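Local coordinates for hyaluronidase (Streptomyces koganeiensis, PDB 4UFQ), which degrades hyaluronan as a bacterial hyaluronidase, probably working as an elongated, strand-rich trimer, at the interface of chains A and B. Numbering follows the deposited sequence. Chains: chain A/B, Hyaluronidase.

Contact 1: the interface of chains A and B. Residues chain A 105-108; chain B 82, 88, 90-91, 93-94.
B:Asp90 meets the turn of chain A around A:Thr105 with both carboxylate oxygens. The A:Thr105 hydroxyl OG1 donates to B:Asp90 OD2 at 2.7 Å, and the backbone N of A:Ala106 donates to B:Asp90 OD1 at 2.8 Å. Both donors come from the syn side but well out of the carboxylate plane, and the two side chains cross at about a right angle. With B:Asp90 CG held between its own backbone N and carbonyl carbon (chi1 51°), the carboxylate faces the A turn. OG1 has a second task, accepting from A:Ala107 N at 3.2 Å inside chain A. It also contacts water 1, which binds B:His82 ND1 at 2.8 Å in the plane of the imidazole ring.

A:Gln108 runs along B:Ala93 from CB to its amide. Its backbone N donates to B:Ala93 O at 2.9 Å, from above the carbonyl plane, in a short parallel bridge with B:Ala94. CB lies 3.5 Å from B:Ala93 O and also packs on the B:Ala94 methyl. CG runs on alongside the same oxygen, CD lies somewhat farther from it, and the extended chain ends in an amide turned so that NE2 makes a weak bond of 3.4 Å to B:Ala93 O. This loop-to-loop interface, ending in a parallel bridge, probably helps hold neighbouring chains of the trimer together. On the other side of the turn, water 2 lies 2.6 Å from A:Ala106 O and also contacts B:Lys91 O.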
loop_
_atom_site.group_PDB
_atom_site.type_symbol
_atom_site.label_atom_id
_atom_site.label_comp_id
_atom_site.label_asym_id
_atom_site.label_seq_id
_atom_site.Cartn_x
_atom_site.Cartn_y
_atom_site.Cartn_z
ATOM N N THR A 105 14.050 -2.833 15.078
ATOM C CA THR A 105 14.141 -2.486 13.664
ATOM C C THR A 105 13.591 -1.084 13.361
ATOM O O THR A 105 12.695 -0.573 14.057
ATOM C CB THR A 105 13.424 -3.530 12.792
ATOM O OG1 THR A 105 13.653 -3.231 11.416
ATOM C CG2 THR A 105 11.921 -3.543 13.048
ATOM N N ALA A 106 14.146 -0.466 12.320
ATOM C CA ALA A 106 13.660 0.827 11.833
ATOM C C ALA A 106 13.280 0.715 10.355
ATOM O O ALA A 106 13.052 1.724 9.675
ATOM C CB ALA A 106 14.718 1.907 12.047
ATOM N N ALA A 107 13.217 -0.522 9.857
ATOM C CA ALA A 107 12.815 -0.781 8.479
ATOM C C ALA A 107 11.407 -0.295 8.163
ATOM O O ALA A 107 10.504 -0.356 8.994
ATOM C CB ALA A 107 12.915 -2.264 8.180
ATOM N N GLN A 108 11.227 0.166 6.935
ATOM C CA GLN A 108 9.937 0.635 6.473
ATOM C C GLN A 108 9.155 -0.497 5.854
ATOM O O GLN A 108 9.727 -1.519 5.458
ATOM C CB GLN A 108 10.140 1.767 5.464
ATOM C CG GLN A 108 10.941 2.933 6.030
ATOM C CD GLN A 108 11.379 3.902 4.964
ATOM O OE1 GLN A 108 10.657 4.837 4.635
ATOM N NE2 GLN A 108 12.560 3.676 4.405
ATOM N N HIS B 82 11.326 -9.037 6.172
ATOM C CA HIS B 82 12.591 -8.335 6.353
ATOM C C HIS B 82 13.122 -8.642 7.747
ATOM O O HIS B 82 12.472 -8.331 8.757
ATOM C CB HIS B 82 12.443 -6.824 6.158
ATOM C CG HIS B 82 13.714 -6.076 6.388
ATOM N ND1 HIS B 82 14.047 -5.547 7.616
ATOM C CD2 HIS B 82 14.759 -5.808 5.569
ATOM C CE1 HIS B 82 15.231 -4.968 7.538
ATOM N NE2 HIS B 82 15.689 -5.117 6.305
ATOM N N GLY B 88 18.609 -0.621 14.995
ATOM C CA GLY B 88 17.936 0.318 14.118
ATOM C C GLY B 88 18.787 0.755 12.945
ATOM O O GLY B 88 18.493 1.772 12.308
ATOM N N ASP B 90 18.818 -0.292 10.162
ATOM C CA ASP B 90 18.097 -0.508 8.913
ATOM C C ASP B 90 17.051 0.575 8.632
ATOM O O ASP B 90 16.036 0.324 7.985
ATOM C CB ASP B 90 17.438 -1.883 8.921
ATOM C CG ASP B 90 16.613 -2.137 10.161
ATOM O OD1 ASP B 90 16.463 -1.226 11.015
ATOM O OD2 ASP B 90 16.099 -3.267 10.266
ATOM N N LYS B 91 17.318 1.793 9.080
ATOM C CA LYS B 91 16.339 2.864 8.954
ATOM C C LYS B 91 16.080 3.249 7.494
ATOM O O LYS B 91 15.016 3.808 7.165
ATOM C CB LYS B 91 16.749 4.086 9.800
ATOM C CG LYS B 91 17.940 4.892 9.303
ATOM C CD LYS B 91 18.019 6.210 10.078
ATOM C CE LYS B 91 19.370 6.904 9.945
ATOM N NZ LYS B 91 19.532 7.618 8.647
ATOM N N ALA B 93 16.074 0.866 5.049
ATOM C CA ALA B 93 15.566 -0.326 4.384
ATOM C C ALA B 93 14.033 -0.332 4.334
ATOM O O ALA B 93 13.356 0.452 5.017
ATOM C CB ALA B 93 16.072 -1.575 5.092
ATOM N N ALA B 94 13.487 -1.222 3.511
ATOM C CA ALA B 94 12.056 -1.398 3.409
ATOM C C ALA B 94 11.775 -2.845 3.039
ATOM O O ALA B 94 12.669 -3.543 2.564
ATOM C CB ALA B 94 11.465 -0.446 2.361
HETATM O O HOH W 1 12.549 -5.394 9.954
HETATM O O HOH W 2 13.197 4.274 9.114
#

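Contact 2: the interface of chains A and B. Residues chain A 44, 50-52, 55; chain B 35, 37-39.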
loop_
_atom_site.group_PDB
_atom_site.type_symbol
_atom_site.label_atom_id
_atom_site.label_comp_id
_atom_site.label_asym_id
_atom_site.label_seq_id
_atom_site.Cartn_x
_atom_site.Cartn_y
_atom_site.Cartn_z
ATOM N N GLN A 44 3.881 -25.061 -8.432
ATOM C CA GLN A 44 3.600 -26.014 -7.365
ATOM C C GLN A 44 2.204 -26.583 -7.585
ATOM O O GLN A 44 1.202 -25.875 -7.406
ATOM C CB GLN A 44 3.678 -25.334 -5.991
ATOM C CG GLN A 44 3.114 -26.173 -4.835
ATOM C CD GLN A 44 3.875 -27.470 -4.621
ATOM O OE1 GLN A 44 3.454 -28.551 -5.053
ATOM N NE2 GLN A 44 5.003 -27.365 -3.939
ATOM N N ASP A 50 3.024 -28.120 2.978
ATOM C CA ASP A 50 3.867 -26.992 3.301
ATOM C C ASP A 50 4.693 -26.482 2.123
ATOM O O ASP A 50 5.584 -25.739 2.318
ATOM C CB ASP A 50 4.849 -27.354 4.406
ATOM C CG ASP A 50 4.221 -28.028 5.550
ATOM O OD1 ASP A 50 3.215 -27.525 6.058
ATOM O OD2 ASP A 50 4.772 -29.039 5.986
ATOM N N GLY A 51 4.391 -26.928 0.925
ATOM C CA GLY A 51 5.126 -26.530 -0.263
ATOM C C GLY A 51 4.664 -25.233 -0.911
ATOM O O GLY A 51 3.492 -25.063 -1.237
ATOM N N ALA A 52 5.608 -24.320 -1.105
ATOM C CA ALA A 52 5.392 -23.118 -1.899
ATOM C C ALA A 52 5.783 -23.393 -3.346
ATOM O O ALA A 52 6.303 -24.463 -3.660
ATOM C CB ALA A 52 6.218 -21.961 -1.336
ATOM N N ASN A 55 10.621 -20.046 -3.196
ATOM C CA ASN A 55 11.188 -19.646 -1.920
ATOM C C ASN A 55 12.512 -18.924 -2.168
ATOM O O ASN A 55 13.474 -19.554 -2.618
ATOM C CB ASN A 55 11.393 -20.896 -1.057
ATOM C CG ASN A 55 11.909 -20.579 0.322
ATOM O OD1 ASN A 55 11.555 -19.562 0.917
ATOM N ND2 ASN A 55 12.766 -21.457 0.844
ATOM N N GLU B 35 3.590 -32.424 -1.044
ATOM C CA GLU B 35 2.978 -31.884 0.163
ATOM C C GLU B 35 4.042 -31.406 1.144
ATOM O O GLU B 35 3.719 -30.942 2.238
ATOM C CB GLU B 35 2.084 -32.934 0.828
ATOM C CG GLU B 35 0.807 -33.237 0.059
ATOM C CD GLU B 35 -0.063 -34.268 0.752
ATOM O OE1 GLU B 35 0.360 -34.797 1.802
ATOM O OE2 GLU B 35 -1.171 -34.544 0.250
ATOM N N ASN B 37 7.701 -30.483 -0.343
ATOM C CA ASN B 37 8.755 -29.781 -1.070
ATOM C C ASN B 37 8.230 -28.551 -1.788
ATOM O O ASN B 37 7.156 -28.603 -2.378
ATOM C CB ASN B 37 9.378 -30.690 -2.125
ATOM C CG ASN B 37 10.232 -31.779 -1.527
ATOM O OD1 ASN B 37 10.039 -32.961 -1.817
ATOM N ND2 ASN B 37 11.188 -31.389 -0.691
ATOM N N HIS B 38 8.996 -27.461 -1.757
ATOM C CA HIS B 38 8.725 -26.311 -2.623
ATOM C C HIS B 38 9.028 -26.716 -4.058
ATOM O O HIS B 38 9.684 -27.735 -4.283
ATOM C CB HIS B 38 9.619 -25.114 -2.283
ATOM C CG HIS B 38 9.623 -24.724 -0.838
ATOM N ND1 HIS B 38 8.473 -24.442 -0.133
ATOM C CD2 HIS B 38 10.649 -24.528 0.024
ATOM C CE1 HIS B 38 8.789 -24.118 1.109
ATOM N NE2 HIS B 38 10.102 -24.155 1.227
ATOM N N ALA B 39 8.597 -25.923 -5.034
ATOM C CA ALA B 39 8.963 -26.205 -6.424
ATOM C C ALA B 39 10.350 -25.669 -6.730
ATOM O O ALA B 39 11.113 -26.283 -7.499
ATOM C CB ALA B 39 7.940 -25.641 -7.389
#
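B:His38 presents the edge of its imidazole to A:Ala52, and this is the tight heart of a loop-to-loop patch between two copies of the protein, which probably helps hold the trimer together. ND1 accepts from the backbone N of A:Ala52 at 3.0 Å, with the donor in the ring plane, while the A:Ala52 methyl packs near the same nitrogen. The carbonyl of A:Ala52 is held from both faces: B:Ala39 N donates to its O at 3.0 Å, and the amide NE2 of A:Gln44 reaches that O from the opposite face at 3.2 Å. A bend at chi2 (63°) folds A:Gln44 back so that NE2 can serve two carbonyls. Its other acceptor is B:Asn37 O at 2.9 Å, which lies in the plane of the amide. One side-chain amide thus stitches both backbones together.

The flanks are looser. A:Asn55 CB sits over one face of the B:His38 ring, toward the rim, 3.9 Å from CD2 in a van der Waals contact; the amide plane is turned 50° from the ring. At the far end A:Asp50 is poorly ordered. What ties this end down is main chain to main chain: A:Asp50 N donates to B:Glu35 O at 3.0 Å, approaching from above the carbonyl plane.

Contact 3: the interface of chains A and B. Residues chain A 18-22; chain B 14-16, 19.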
loop_
_atom_site.group_PDB
_atom_site.type_symbol
_atom_site.label_atom_id
_atom_site.label_comp_id
_atom_site.label_asym_id
_atom_site.label_seq_id
_atom_site.Cartn_x
_atom_site.Cartn_y
_atom_site.Cartn_z
ATOM N N ARG A 18 15.287 -33.082 -11.177
ATOM C CA ARG A 18 15.627 -31.980 -10.285
ATOM C C ARG A 18 16.928 -31.340 -10.751
ATOM O O ARG A 18 17.807 -32.027 -11.275
ATOM C CB ARG A 18 15.790 -32.515 -8.859
ATOM C CG ARG A 18 16.492 -31.584 -7.880
ATOM C CD ARG A 18 16.501 -32.203 -6.488
ATOM N NE ARG A 18 17.486 -31.597 -5.598
ATOM C CZ ARG A 18 17.244 -30.581 -4.773
ATOM N NH1 ARG A 18 16.036 -30.026 -4.715
ATOM N NH2 ARG A 18 18.217 -30.112 -4.003
ATOM N N PHE A 19 17.045 -30.033 -10.553
ATOM C CA PHE A 19 18.276 -29.295 -10.819
ATOM C C PHE A 19 18.769 -28.627 -9.549
ATOM O O PHE A 19 18.007 -27.930 -8.872
ATOM C CB PHE A 19 18.057 -28.226 -11.891
ATOM C CG PHE A 19 17.504 -28.760 -13.171
ATOM C CD1 PHE A 19 18.338 -29.377 -14.092
ATOM C CD2 PHE A 19 16.155 -28.669 -13.454
ATOM C CE1 PHE A 19 17.835 -29.873 -15.280
ATOM C CE2 PHE A 19 15.645 -29.163 -14.639
ATOM C CZ PHE A 19 16.492 -29.775 -15.553
ATOM N N SER A 20 20.041 -28.809 -9.225
ATOM C CA SER A 20 20.602 -28.181 -8.039
ATOM C C SER A 20 21.996 -27.643 -8.297
ATOM O O SER A 20 22.764 -28.207 -9.077
ATOM C CB SER A 20 20.609 -29.151 -6.858
ATOM O OG SER A 20 21.523 -30.211 -7.078
ATOM N N ALA A 21 22.303 -26.531 -7.648
ATOM C CA ALA A 21 23.615 -25.918 -7.731
ATOM C C ALA A 21 23.951 -25.287 -6.388
ATOM O O ALA A 21 23.132 -24.576 -5.806
ATOM C CB ALA A 21 23.662 -24.882 -8.846
ATOM N N ASP A 22 25.146 -25.589 -5.888
ATOM C CA ASP A 22 25.690 -24.951 -4.691
ATOM C C ASP A 22 27.067 -24.436 -5.068
ATOM O O ASP A 22 28.032 -25.195 -5.096
ATOM C CB ASP A 22 25.788 -25.944 -3.532
ATOM C CG ASP A 22 26.126 -25.271 -2.210
ATOM O OD1 ASP A 22 26.473 -24.072 -2.217
ATOM O OD2 ASP A 22 26.054 -25.949 -1.164
ATOM N N VAL B 14 20.020 -33.794 -11.475
ATOM C CA VAL B 14 21.232 -33.210 -12.016
ATOM C C VAL B 14 21.755 -32.146 -11.059
ATOM O O VAL B 14 20.988 -31.317 -10.543
ATOM C CB VAL B 14 20.978 -32.568 -13.396
ATOM C CG1 VAL B 14 22.213 -31.816 -13.885
ATOM C CG2 VAL B 14 20.575 -33.633 -14.419
ATOM N N ALA B 15 23.061 -32.176 -10.830
ATOM C CA ALA B 15 23.762 -31.157 -10.068
ATOM C C ALA B 15 24.850 -30.574 -10.944
ATOM O O ALA B 15 25.485 -31.298 -11.708
ATOM C CB ALA B 15 24.361 -31.744 -8.814
ATOM N N ALA B 16 25.065 -29.270 -10.836
ATOM C CA ALA B 16 26.071 -28.591 -11.645
ATOM C C ALA B 16 26.569 -27.337 -10.937
ATOM O O ALA B 16 26.027 -26.940 -9.910
ATOM C CB ALA B 16 25.504 -28.246 -13.030
ATOM N N PHE B 19 23.688 -23.286 -14.160
ATOM C CA PHE B 19 22.805 -23.570 -15.287
ATOM C C PHE B 19 22.530 -22.298 -16.067
ATOM O O PHE B 19 22.146 -21.278 -15.487
ATOM C CB PHE B 19 21.476 -24.158 -14.810
ATOM C CG PHE B 19 21.626 -25.382 -13.968
ATOM C CD1 PHE B 19 21.852 -26.617 -14.558
ATOM C CD2 PHE B 19 21.563 -25.307 -12.589
ATOM C CE1 PHE B 19 21.991 -27.755 -13.786
ATOM C CE2 PHE B 19 21.701 -26.440 -11.812
ATOM C CZ PHE B 19 21.923 -27.670 -12.416
HETATM O O HOH W 3 26.577 -27.517 -7.368
HETATM O O HOH W 4 20.035 -31.974 -8.084
#
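A parallel beta interface joins A:Arg18, A:Phe19 and A:Ser20 to B:Val14, B:Ala15 and B:Ala16, probably helping to hold the chains of the trimer together at this end. Backbone bonds carry it. B:Val14 N donates to A:Arg18 O at 2.8 Å. A:Ser20 N returns a bond to B:Val14 O at 3.0 Å. One step on, B:Ala16 N donates to A:Ser20 O at 3.1 Å, nearly along the C=O axis.

On one side of this pairing sit the phenylalanines. A:Phe19 and B:Val14 lie side by side and point the same way, so the A ring runs alongside the valine. The same residue in the other chain, B:Phe19, comes in obliquely and sets its ring tip, CZ, 3.9 Å from A:Phe19 CB. Its ring edge also meets the A:Ser20 carbonyl group, CE2 lying 3.4 Å from A:Ser20 O, and the methyl of A:Ala21 packs against CE2.

Water completes the polar pairing. The A:Ser20 hydroxyl, placed between its backbone N and carbonyl carbon (chi1 68°), contacts water 4, which lies 2.7 Å from B:Val14 O. Farther along, water 3 joins A:Asp22 N at 2.8 Å to B:Ala16 O, extending the pairing through water.

In the fold, strand 18-23 of chain A runs beside strand 13-15 of chain B near the N-terminal end of the elongated molecule.

Measured between centres of C-alpha atoms, contacts 2 and 3 are about 18 Å apart, while contact 1 lies about 29 Å from contact 2 and 34 Å from contact 3. They share no residue. Contact 3 pairs strands 13-15 and 18-23, whereas contacts 1 and 2 rest largely on loops, beside strands 79-83, 94 and 108 in contact 1 and 40-44 and 54-58 in contact 2. Such spaced contacts, backbone pairing in contact 3 and mixed side-chain and backbone bonds in contacts 1 and 2, would fit an intertwined trimer; the deposited assembly holds three copies, though its biological oligomer is inferred.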